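Local coordinates for protein probable ubiquitin-conjugating enzyme E2 7 (Caenorhabditis elegans, PDB 1PZV) that probably catalyses the attachment of ubiquitin to other proteins, taking it from the activating enzyme as a thioester on its own cysteine, at residues A[41-44]-A[45-48]; A[57-60]-A[61-65]; A[107-110]-A[111-115]. All coordinates share one frame; numbering follows the deposited sequence.

Contact 1 (A[41-44]-A[45-48]); sequences IGPP and DTLY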
ATOM      1  N   ILE A  41       0.890   5.003   7.657  1.00 50.70           N
ATOM      2  CA  ILE A  41       0.190   6.101   8.296  1.00 53.07           C
ATOM      3  C   ILE A  41      -0.463   6.977   7.230  1.00 53.99           C
ATOM      4  O   ILE A  41       0.199   7.396   6.280  1.00 55.28           O
ATOM      5  CB  ILE A  41       1.159   6.964   9.156  1.00 54.16           C
ATOM      6  CG1 ILE A  41       1.809   6.088  10.232  1.00 55.06           C
ATOM      7  CG2 ILE A  41       0.398   8.130   9.812  1.00 52.27           C
ATOM      8  CD1 ILE A  41       2.584   6.862  11.280  1.00 56.96           C
ATOM      9  N   GLY A  42      -1.759   7.244   7.389  1.00 54.60           N
ATOM     10  CA  GLY A  42      -2.473   8.074   6.434  1.00 56.59           C
ATOM     11  C   GLY A  42      -1.798   9.414   6.190  1.00 57.79           C
ATOM     12  O   GLY A  42      -1.606  10.199   7.125  1.00 59.00           O
ATOM     13  N   PRO A  43      -1.426   9.709   4.939  1.00 58.28           N
ATOM     14  CA  PRO A  43      -0.766  10.977   4.627  1.00 59.75           C
ATOM     15  C   PRO A  43      -1.623  12.168   5.007  1.00 62.60           C
ATOM     16  O   PRO A  43      -2.848  12.104   4.975  1.00 59.85           O
ATOM     17  CB  PRO A  43      -0.546  10.900   3.113  1.00 57.84           C
ATOM     18  CG  PRO A  43      -0.441   9.431   2.853  1.00 57.53           C
ATOM     19  CD  PRO A  43      -1.529   8.858   3.742  1.00 59.49           C
ATOM     20  N   PRO A  44      -0.979  13.280   5.375  1.00 67.45           N
ATOM     21  CA  PRO A  44      -1.695  14.499   5.758  1.00 70.05           C
ATOM     22  C   PRO A  44      -2.331  15.183   4.542  1.00 72.44           C
ATOM     23  O   PRO A  44      -1.750  15.208   3.451  1.00 73.53           O
ATOM     24  CB  PRO A  44      -0.601  15.350   6.398  1.00 70.03           C
ATOM     25  CG  PRO A  44       0.621  14.952   5.612  1.00 70.30           C
ATOM     26  CD  PRO A  44       0.479  13.448   5.541  1.00 68.53           C
ATOM     27  N   ASP A  45      -3.525  15.733   4.742  1.00 73.79           N
ATOM     28  CA  ASP A  45      -4.263  16.424   3.689  1.00 74.17           C
ATOM     29  C   ASP A  45      -4.902  15.436   2.730  1.00 73.15           C
ATOM     30  O   ASP A  45      -5.039  15.704   1.533  1.00 73.22           O
ATOM     31  CB  ASP A  45      -3.352  17.397   2.929  1.00 75.79           C
ATOM     32  CG  ASP A  45      -3.001  18.640   3.750  1.00 78.58           C
ATOM     33  OD1 ASP A  45      -2.333  19.539   3.196  1.00 81.12           O
ATOM     34  OD2 ASP A  45      -3.387  18.726   4.941  1.00 79.80           O
ATOM     35  N   THR A  46      -5.276  14.285   3.280  1.00 71.48           N
ATOM     36  CA  THR A  46      -5.946  13.229   2.531  1.00 70.72           C
ATOM     37  C   THR A  46      -6.965  12.693   3.529  1.00 70.67           C
ATOM     38  O   THR A  46      -6.811  12.901   4.733  1.00 70.94           O
ATOM     39  CB  THR A  46      -4.981  12.070   2.108  1.00 69.00           C
ATOM     40  OG1 THR A  46      -4.738  11.211   3.225  1.00 68.58           O
ATOM     41  CG2 THR A  46      -3.649  12.616   1.614  1.00 66.77           C
ATOM     42  N   LEU A  47      -8.003  12.022   3.044  1.00 70.46           N
ATOM     43  CA  LEU A  47      -9.025  11.482   3.932  1.00 70.19           C
ATOM     44  C   LEU A  47      -8.421  10.485   4.905  1.00 69.94           C
ATOM     45  O   LEU A  47      -8.978  10.197   5.975  1.00 69.83           O
ATOM     46  CB  LEU A  47     -10.132  10.818   3.123  1.00 70.09           C
ATOM     47  CG  LEU A  47     -10.893  11.803   2.244  1.00 70.55           C
ATOM     48  CD1 LEU A  47     -11.966  11.051   1.476  1.00 73.33           C
ATOM     49  CD2 LEU A  47     -11.498  12.907   3.110  1.00 67.99           C
ATOM     50  N   TYR A  48      -7.274   9.952   4.523  1.00 68.30           N
ATOM     51  CA  TYR A  48      -6.580   9.011   5.370  1.00 67.80           C
ATOM     52  C   TYR A  48      -5.514   9.886   6.015  1.00 69.49           C
ATOM     53  O   TYR A  48      -4.489  10.174   5.397  1.00 73.07           O
ATOM     54  CB  TYR A  48      -5.971   7.910   4.502  1.00 63.45           C
ATOM     55  CG  TYR A  48      -6.923   7.415   3.429  1.00 60.76           C
ATOM     56  CD1 TYR A  48      -7.188   8.182   2.290  1.00 58.30           C
ATOM     57  CD2 TYR A  48      -7.573   6.186   3.557  1.00 59.32           C
ATOM     58  CE1 TYR A  48      -8.074   7.734   1.312  1.00 55.00           C
ATOM     59  CE2 TYR A  48      -8.462   5.730   2.584  1.00 55.73           C
ATOM     60  CZ  TYR A  48      -8.708   6.507   1.465  1.00 55.72           C
ATOM     61  OH  TYR A  48      -9.602   6.059   0.511  1.00 56.44           O
TER
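Gly-42 meets Tyr-48 where the chain returns on itself, their CA atoms only 4.3 Å apart. Gly-42 offers no side chain on the side facing Tyr-48, and a CB there would probably come too close to the carbonyl carbon of Tyr-48. Its CA lies 4.0 Å from Tyr-48 CB, a contact made by the root of the tyrosine alone, because the ring leads away from the loop and its hydroxyl bonds with Trp-77 O and His-78 ND1.

Pro-43 follows with the main polar link. Its carbonyl oxygen accepts a hydrogen bond from Thr-46 OG1 at 2.7 Å, with a C=O...O angle of 137° and the donor tilted 30° from the carbonyl plane. Thr-46 sets OG1 between its own backbone N and carbonyl carbon (chi1 78°), and from there the hydroxyl faces Pro-43 O; Thr-46 OG1 in turn accepts a weak bond from Tyr-48 N at 3.1 Å. Beside the Pro-43 bond the methyl CG2 of Thr-46 touches Pro-43 CB at 3.8 Å. The two side chains reach helix 115-127, Pro-43 on Ile-123 and Leu-126, Thr-46 on Thr-127.

Pro-44 closes the segment at the exposed bend. The N-H of Asp-45, next in the chain, is taken up by Glu-49 OE1. Asp-45 has a positive phi, which carries the chain round the bend toward Thr-46. Two consecutive prolines and a threonine hydroxyl thus shape the long connection between strands 35-41 and 52-58 of the UBC fold, seated here against helices 115-127 and 147-161.

Contact 2 (A[57-60]-A[61-65]); sequences LDFP and RDYPQ
Phe-59 presents its edge to the face of Tyr-63 in a T-shaped pair, with ring planes at 80° and centroids 5.1 Å apart. The side chains run side by side in the same direction while the ring planes stand nearly perpendicular, so the edge of one meets the face of the other. Phe-59 CD2 does most of the touching: it stands over one face of the tyrosine, toward the rim, and lies 3.8 Å from Tyr-63 CD2. Farther out, Phe-59 CE2 continues along the same face, 4.0 Å from Tyr-63 CE2. Tyr-63 turns CG opposite its backbone N (chi1 171°), which lays the ring alongside the phenylalanine. Its hydroxyl bonds with Gln-11 NE2.

The backbone that brings the rings together is a type I beta turn from Pro-60 to Tyr-63, starting two residues after Asp-58, the last of strand 52-58. In the UBC fold this is the loop joining strands 52-58 and 69-72 of the meander sheet, and it carries a Phe-Pro-x-x-Tyr-Pro sequence. The closing bond, Tyr-63 N to Pro-60 O, is weak at 3.4 Å and an N-H...O angle of 126°. Apolar contact supplements it, since Pro-60 CG packs 3.8 Å from Tyr-63 CA.

At the corners of the turn the charged side chains stay on the outer surface. Asp-62 brings OD1 back to 3.8 Å from Pro-60 CB, whereas Arg-61, its chain bent at chi2, makes a cation-pi contact with Tyr-34. Both rings are buried: Phe-59 and Tyr-63 rest on Leu-8 of helix 5-17 and on Val-115 at the start of helix 115-127.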
ATOM      1  N   LEU A  57       3.575  -7.198   2.599  1.00 55.43           N
ATOM      2  CA  LEU A  57       4.204  -7.291   1.286  1.00 55.70           C
ATOM      3  C   LEU A  57       4.760  -8.689   1.077  1.00 56.60           C
ATOM      4  O   LEU A  57       5.530  -9.191   1.894  1.00 55.12           O
ATOM      5  CB  LEU A  57       5.345  -6.279   1.159  1.00 53.57           C
ATOM      6  CG  LEU A  57       5.006  -4.808   0.936  1.00 53.19           C
ATOM      7  CD1 LEU A  57       6.259  -3.983   1.086  1.00 49.49           C
ATOM      8  CD2 LEU A  57       4.407  -4.613  -0.443  1.00 52.53           C
ATOM      9  N   ASP A  58       4.353  -9.318  -0.016  1.00 59.22           N
ATOM     10  CA  ASP A  58       4.832 -10.651  -0.354  1.00 62.19           C
ATOM     11  C   ASP A  58       5.797 -10.509  -1.518  1.00 63.26           C
ATOM     12  O   ASP A  58       5.403 -10.051  -2.594  1.00 63.60           O
ATOM     13  CB  ASP A  58       3.660 -11.541  -0.759  1.00 63.01           C
ATOM     14  CG  ASP A  58       2.817 -11.964   0.425  1.00 64.24           C
ATOM     15  OD1 ASP A  58       3.218 -12.910   1.131  1.00 65.75           O
ATOM     16  OD2 ASP A  58       1.762 -11.342   0.657  1.00 64.48           O
ATOM     17  N   PHE A  59       7.056 -10.883  -1.306  1.00 62.98           N
ATOM     18  CA  PHE A  59       8.047 -10.782  -2.374  1.00 64.90           C
ATOM     19  C   PHE A  59       8.371 -12.135  -2.994  1.00 66.76           C
ATOM     20  O   PHE A  59       8.707 -13.093  -2.287  1.00 65.36           O
ATOM     21  CB  PHE A  59       9.364 -10.183  -1.863  1.00 65.30           C
ATOM     22  CG  PHE A  59       9.248  -8.785  -1.344  1.00 64.76           C
ATOM     23  CD1 PHE A  59       8.808  -8.543  -0.043  1.00 63.18           C
ATOM     24  CD2 PHE A  59       9.574  -7.703  -2.157  1.00 62.68           C
ATOM     25  CE1 PHE A  59       8.706  -7.243   0.442  1.00 61.68           C
ATOM     26  CE2 PHE A  59       9.475  -6.399  -1.681  1.00 62.31           C
ATOM     27  CZ  PHE A  59       9.036  -6.167  -0.380  1.00 61.73           C
ATOM     28  N   PRO A  60       8.289 -12.230  -4.331  1.00 69.22           N
ATOM     29  CA  PRO A  60       8.595 -13.487  -5.017  1.00 70.75           C
ATOM     30  C   PRO A  60      10.065 -13.846  -4.788  1.00 72.62           C
ATOM     31  O   PRO A  60      10.836 -13.042  -4.258  1.00 71.86           O
ATOM     32  CB  PRO A  60       8.306 -13.161  -6.475  1.00 69.19           C
ATOM     33  CG  PRO A  60       8.650 -11.717  -6.560  1.00 69.76           C
ATOM     34  CD  PRO A  60       8.006 -11.165  -5.308  1.00 70.30           C
ATOM     35  N   ARG A  61      10.447 -15.051  -5.191  1.00 74.57           N
ATOM     36  CA  ARG A  61      11.819 -15.511  -5.025  1.00 75.89           C
ATOM     37  C   ARG A  61      12.783 -14.742  -5.938  1.00 75.48           C
ATOM     38  O   ARG A  61      13.978 -14.646  -5.653  1.00 74.97           O
ATOM     39  CB  ARG A  61      11.896 -17.019  -5.311  1.00 77.30           C
ATOM     40  CG  ARG A  61      10.906 -17.872  -4.505  1.00 78.58           C
ATOM     41  CD  ARG A  61      11.019 -17.629  -2.995  1.00 81.61           C
ATOM     42  NE  ARG A  61      10.160 -18.532  -2.228  1.00 83.90           N
ATOM     43  CZ  ARG A  61       9.898 -18.411  -0.927  1.00 83.65           C
ATOM     44  NH1 ARG A  61      10.426 -17.414  -0.230  1.00 82.67           N
ATOM     45  NH2 ARG A  61       9.112 -19.293  -0.321  1.00 82.88           N
ATOM     46  N   ASP A  62      12.238 -14.183  -7.016  1.00 75.89           N
ATOM     47  CA  ASP A  62      12.988 -13.414  -8.016  1.00 75.89           C
ATOM     48  C   ASP A  62      12.586 -11.936  -7.995  1.00 74.97           C
ATOM     49  O   ASP A  62      12.396 -11.320  -9.043  1.00 73.88           O
ATOM     50  CB  ASP A  62      12.689 -13.989  -9.396  1.00 77.19           C
ATOM     51  CG  ASP A  62      11.199 -14.203  -9.617  1.00 79.21           C
ATOM     52  OD1 ASP A  62      10.595 -14.994  -8.856  1.00 79.93           O
ATOM     53  OD2 ASP A  62      10.630 -13.580 -10.538  1.00 80.34           O
ATOM     54  N   TYR A  63      12.477 -11.384  -6.794  1.00 74.65           N
ATOM     55  CA  TYR A  63      12.066 -10.000  -6.578  1.00 75.85           C
ATOM     56  C   TYR A  63      12.360  -8.936  -7.643  1.00 78.09           C
ATOM     57  O   TYR A  63      11.436  -8.417  -8.281  1.00 80.72           O
ATOM     58  CB  TYR A  63      12.612  -9.506  -5.239  1.00 72.40           C
ATOM     59  CG  TYR A  63      12.433  -8.018  -5.013  1.00 68.81           C
ATOM     60  CD1 TYR A  63      13.387  -7.293  -4.301  1.00 67.33           C
ATOM     61  CD2 TYR A  63      11.316  -7.335  -5.499  1.00 66.25           C
ATOM     62  CE1 TYR A  63      13.241  -5.935  -4.080  1.00 65.01           C
ATOM     63  CE2 TYR A  63      11.165  -5.970  -5.282  1.00 65.48           C
ATOM     64  CZ  TYR A  63      12.137  -5.278  -4.569  1.00 63.96           C
ATOM     65  OH  TYR A  63      12.018  -3.928  -4.338  1.00 64.13           O
ATOM     66  N   PRO A  64      13.640  -8.585  -7.843  1.00 77.57           N
ATOM     67  CA  PRO A  64      13.953  -7.562  -8.842  1.00 77.05           C
ATOM     68  C   PRO A  64      13.023  -7.553 -10.058  1.00 77.83           C
ATOM     69  O   PRO A  64      12.395  -6.539 -10.352  1.00 77.42           O
ATOM     70  CB  PRO A  64      15.394  -7.881  -9.213  1.00 76.98           C
ATOM     71  CG  PRO A  64      15.943  -8.417  -7.950  1.00 77.33           C
ATOM     72  CD  PRO A  64      14.849  -9.340  -7.476  1.00 76.95           C
ATOM     73  N   GLN A  65      12.924  -8.681 -10.756  1.00 78.86           N
ATOM     74  CA  GLN A  65      12.077  -8.750 -11.947  1.00 80.37           C
ATOM     75  C   GLN A  65      10.780  -9.477 -11.725  1.00 80.50           C
ATOM     76  O   GLN A  65      10.481 -10.448 -12.409  1.00 81.16           O
ATOM     77  CB  GLN A  65      12.815  -9.413 -13.116  1.00 81.07           C
ATOM     78  CG  GLN A  65      13.527 -10.704 -12.767  1.00 80.31           C
ATOM     79  CD  GLN A  65      15.033 -10.522 -12.740  1.00 81.79           C
ATOM     80  OE1 GLN A  65      15.781 -11.438 -12.362  1.00 82.60           O
ATOM     81  NE2 GLN A  65      15.493  -9.334 -13.152  1.00 78.82           N
TER

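Contact 3 (A[107-110]-A[111-115]); sequences ERWL and PVHTV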
ATOM      1  N   GLU A 107       5.208   3.048 -15.972  1.00 88.21           N
ATOM      2  CA  GLU A 107       3.954   2.887 -15.231  1.00 86.93           C
ATOM      3  C   GLU A 107       3.913   1.541 -14.498  1.00 84.20           C
ATOM      4  O   GLU A 107       3.634   1.481 -13.296  1.00 83.25           O
ATOM      5  CB  GLU A 107       2.754   2.970 -16.197  1.00 88.79           C
ATOM      6  CG  GLU A 107       2.469   4.355 -16.797  1.00 89.91           C
ATOM      7  CD  GLU A 107       1.871   5.328 -15.787  1.00 90.38           C
ATOM      8  OE1 GLU A 107       1.531   6.467 -16.172  1.00 90.81           O
ATOM      9  OE2 GLU A 107       1.742   4.953 -14.602  1.00 91.40           O
ATOM     10  N   ARG A 108       4.173   0.470 -15.245  1.00 81.53           N
ATOM     11  CA  ARG A 108       4.183  -0.890 -14.711  1.00 79.12           C
ATOM     12  C   ARG A 108       5.432  -1.114 -13.862  1.00 75.00           C
ATOM     13  O   ARG A 108       6.203  -0.189 -13.619  1.00 74.19           O
ATOM     14  CB  ARG A 108       4.163  -1.916 -15.856  1.00 82.36           C
ATOM     15  CG  ARG A 108       2.779  -2.312 -16.373  1.00 85.91           C
ATOM     16  CD  ARG A 108       1.971  -1.117 -16.889  1.00 90.28           C
ATOM     17  NE  ARG A 108       0.576  -1.490 -17.134  1.00 93.67           N
ATOM     18  CZ  ARG A 108      -0.443  -0.635 -17.200  1.00 93.83           C
ATOM     19  NH1 ARG A 108      -1.668  -1.093 -17.425  1.00 94.66           N
ATOM     20  NH2 ARG A 108      -0.247   0.671 -17.039  1.00 94.46           N
ATOM     21  N   TRP A 109       5.634  -2.351 -13.425  1.00 69.69           N
ATOM     22  CA  TRP A 109       6.791  -2.675 -12.613  1.00 67.12           C
ATOM     23  C   TRP A 109       8.094  -2.893 -13.386  1.00 66.10           C
ATOM     24  O   TRP A 109       8.153  -3.691 -14.322  1.00 66.61           O
ATOM     25  CB  TRP A 109       6.511  -3.910 -11.774  1.00 65.07           C
ATOM     26  CG  TRP A 109       7.737  -4.430 -11.076  1.00 64.56           C
ATOM     27  CD1 TRP A 109       8.603  -5.389 -11.536  1.00 63.05           C
ATOM     28  CD2 TRP A 109       8.249  -4.003  -9.808  1.00 63.54           C
ATOM     29  NE1 TRP A 109       9.621  -5.581 -10.634  1.00 61.85           N
ATOM     30  CE2 TRP A 109       9.436  -4.741  -9.567  1.00 63.85           C
ATOM     31  CE3 TRP A 109       7.829  -3.060  -8.859  1.00 60.78           C
ATOM     32  CZ2 TRP A 109      10.203  -4.574  -8.403  1.00 61.61           C
ATOM     33  CZ3 TRP A 109       8.594  -2.893  -7.703  1.00 62.80           C
ATOM     34  CH2 TRP A 109       9.772  -3.645  -7.490  1.00 62.31           C
ATOM     35  N   LEU A 110       9.142  -2.191 -12.967  1.00 63.19           N
ATOM     36  CA  LEU A 110      10.453  -2.309 -13.588  1.00 59.45           C
ATOM     37  C   LEU A 110      11.410  -2.999 -12.622  1.00 59.82           C
ATOM     38  O   LEU A 110      11.205  -2.960 -11.405  1.00 60.27           O
ATOM     39  CB  LEU A 110      10.971  -0.927 -13.957  1.00 55.31           C
ATOM     40  CG  LEU A 110      10.262  -0.308 -15.159  1.00 52.57           C
ATOM     41  CD1 LEU A 110      10.702   1.140 -15.326  1.00 50.84           C
ATOM     42  CD2 LEU A 110      10.574  -1.134 -16.403  1.00 48.19           C
ATOM     43  N   PRO A 111      12.465  -3.651 -13.146  1.00 59.53           N
ATOM     44  CA  PRO A 111      13.426  -4.344 -12.279  1.00 59.53           C
ATOM     45  C   PRO A 111      14.311  -3.385 -11.490  1.00 58.95           C
ATOM     46  O   PRO A 111      14.938  -3.789 -10.512  1.00 57.85           O
ATOM     47  CB  PRO A 111      14.229  -5.205 -13.258  1.00 60.95           C
ATOM     48  CG  PRO A 111      13.305  -5.362 -14.436  1.00 60.33           C
ATOM     49  CD  PRO A 111      12.723  -3.977 -14.555  1.00 59.85           C
ATOM     50  N   VAL A 112      14.363  -2.126 -11.930  1.00 58.17           N
ATOM     51  CA  VAL A 112      15.154  -1.097 -11.252  1.00 56.79           C
ATOM     52  C   VAL A 112      14.350  -0.461 -10.116  1.00 55.76           C
ATOM     53  O   VAL A 112      14.859   0.410  -9.402  1.00 55.43           O
ATOM     54  CB  VAL A 112      15.614   0.046 -12.225  1.00 57.32           C
ATOM     55  CG1 VAL A 112      16.530  -0.515 -13.304  1.00 57.48           C
ATOM     56  CG2 VAL A 112      14.407   0.743 -12.847  1.00 54.64           C
ATOM     57  N   HIS A 113      13.097  -0.889  -9.947  1.00 54.62           N
ATOM     58  CA  HIS A 113      12.257  -0.337  -8.880  1.00 54.23           C
ATOM     59  C   HIS A 113      12.578  -0.942  -7.508  1.00 52.18           C
ATOM     60  O   HIS A 113      13.084  -2.064  -7.408  1.00 51.97           O
ATOM     61  CB  HIS A 113      10.760  -0.533  -9.187  1.00 52.38           C
ATOM     62  CG  HIS A 113      10.229   0.376 -10.255  1.00 51.48           C
ATOM     63  ND1 HIS A 113      10.725   1.645 -10.468  1.00 51.04           N
ATOM     64  CD2 HIS A 113       9.210   0.219 -11.136  1.00 49.73           C
ATOM     65  CE1 HIS A 113      10.037   2.229 -11.434  1.00 51.64           C
ATOM     66  NE2 HIS A 113       9.112   1.385 -11.857  1.00 51.95           N
ATOM     67  N   THR A 114      12.275  -0.188  -6.455  1.00 51.02           N
ATOM     68  CA  THR A 114      12.529  -0.636  -5.088  1.00 48.58           C
ATOM     69  C   THR A 114      11.280  -0.532  -4.208  1.00 49.58           C
ATOM     70  O   THR A 114      10.246   0.029  -4.615  1.00 46.90           O
ATOM     71  CB  THR A 114      13.643   0.197  -4.424  1.00 46.86           C
ATOM     72  OG1 THR A 114      13.178   1.535  -4.214  1.00 43.57           O
ATOM     73  CG2 THR A 114      14.878   0.225  -5.299  1.00 42.14           C
ATOM     74  N   VAL A 115      11.388  -1.091  -3.004  1.00 48.17           N
ATOM     75  CA  VAL A 115      10.291  -1.062  -2.054  1.00 47.14           C
ATOM     76  C   VAL A 115       9.926   0.403  -1.895  1.00 48.04           C
ATOM     77  O   VAL A 115       8.750   0.763  -1.771  1.00 46.77           O
ATOM     78  CB  VAL A 115      10.726  -1.653  -0.694  1.00 44.73           C
ATOM     79  CG1 VAL A 115       9.594  -1.555   0.307  1.00 43.11           C
ATOM     80  CG2 VAL A 115      11.146  -3.105  -0.873  1.00 43.07           C
TER
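Leu-110 and His-113 are the two ends of a type I beta turn, closed by a bond from His-113 N to Leu-110 O of 3.2 Å. The N-H...O angle is a fair 157°, yet the donor stands 64° out of the carbonyl plane and so does not lie on a lone pair. The turn belongs to the loop between strand 69-72 and helix 115-127 of the UBC fold. Just after it comes Thr-114, the N-cap of that helix: its side chain caps a backbone N of the first turn, and its own N bonds with Thr-117 OG1.

His-113 touches both neighbours, by CB over the indole of Trp-109 and by a ring face against Leu-110 CB. Trp-109 has CG anti to its backbone N, which brings the indole to His-113 CB; this atom sits 3.8 Å from the centroid of the six-membered ring, a CH-pi contact, and 3.5 Å from Trp-109 CZ3. The imidazole also turns its edge to this indole face, the planes meeting at 67°. Leu-110 CB lies 3.8 Å from the imidazole centroid, while Leu-110 CD1 reaches His-113 NE2 at 3.8 Å. Val-112 adds CG2 against Leu-110 CB at 4.0 Å.

With an alanine at His-113 the CB over the indole would remain, but loss of the imidazole would probably leave Leu-110 CB without its ring face and open a gap beside it. Trp-109 NE1 bonds with Pro-64 O. The chemistry is thus divided: a backbone bond closes the turn, CH-pi and edge-to-face contacts hold its side chains together, and the indole N-H is satisfied outside it.

Overall arrangement
The three contacts follow in series along one UBC domain. Contact 1 bridges strands 35-41 and 52-58; contact 2 leaves strand 52-58 at its far end, so the two lie on opposite sides of the chain's centre, about 28 Å between centres. Contact 3 leads into helix 115-127, its centre about 24 Å from that of contact 1. Contacts 2 and 3 touch, with centres about 11 Å apart: Tyr-63 CE2 packs 3.5 Å from Trp-109 CH2. Helix 115-127 relates all three, its start beside contacts 2 and 3, its later residues against contact 1. Contacts 2 and 3 thus join the sheet to the approach of this helix, with the Arg-108 side chain about 11 Å from that of the predicted thioester cysteine, Cys-88.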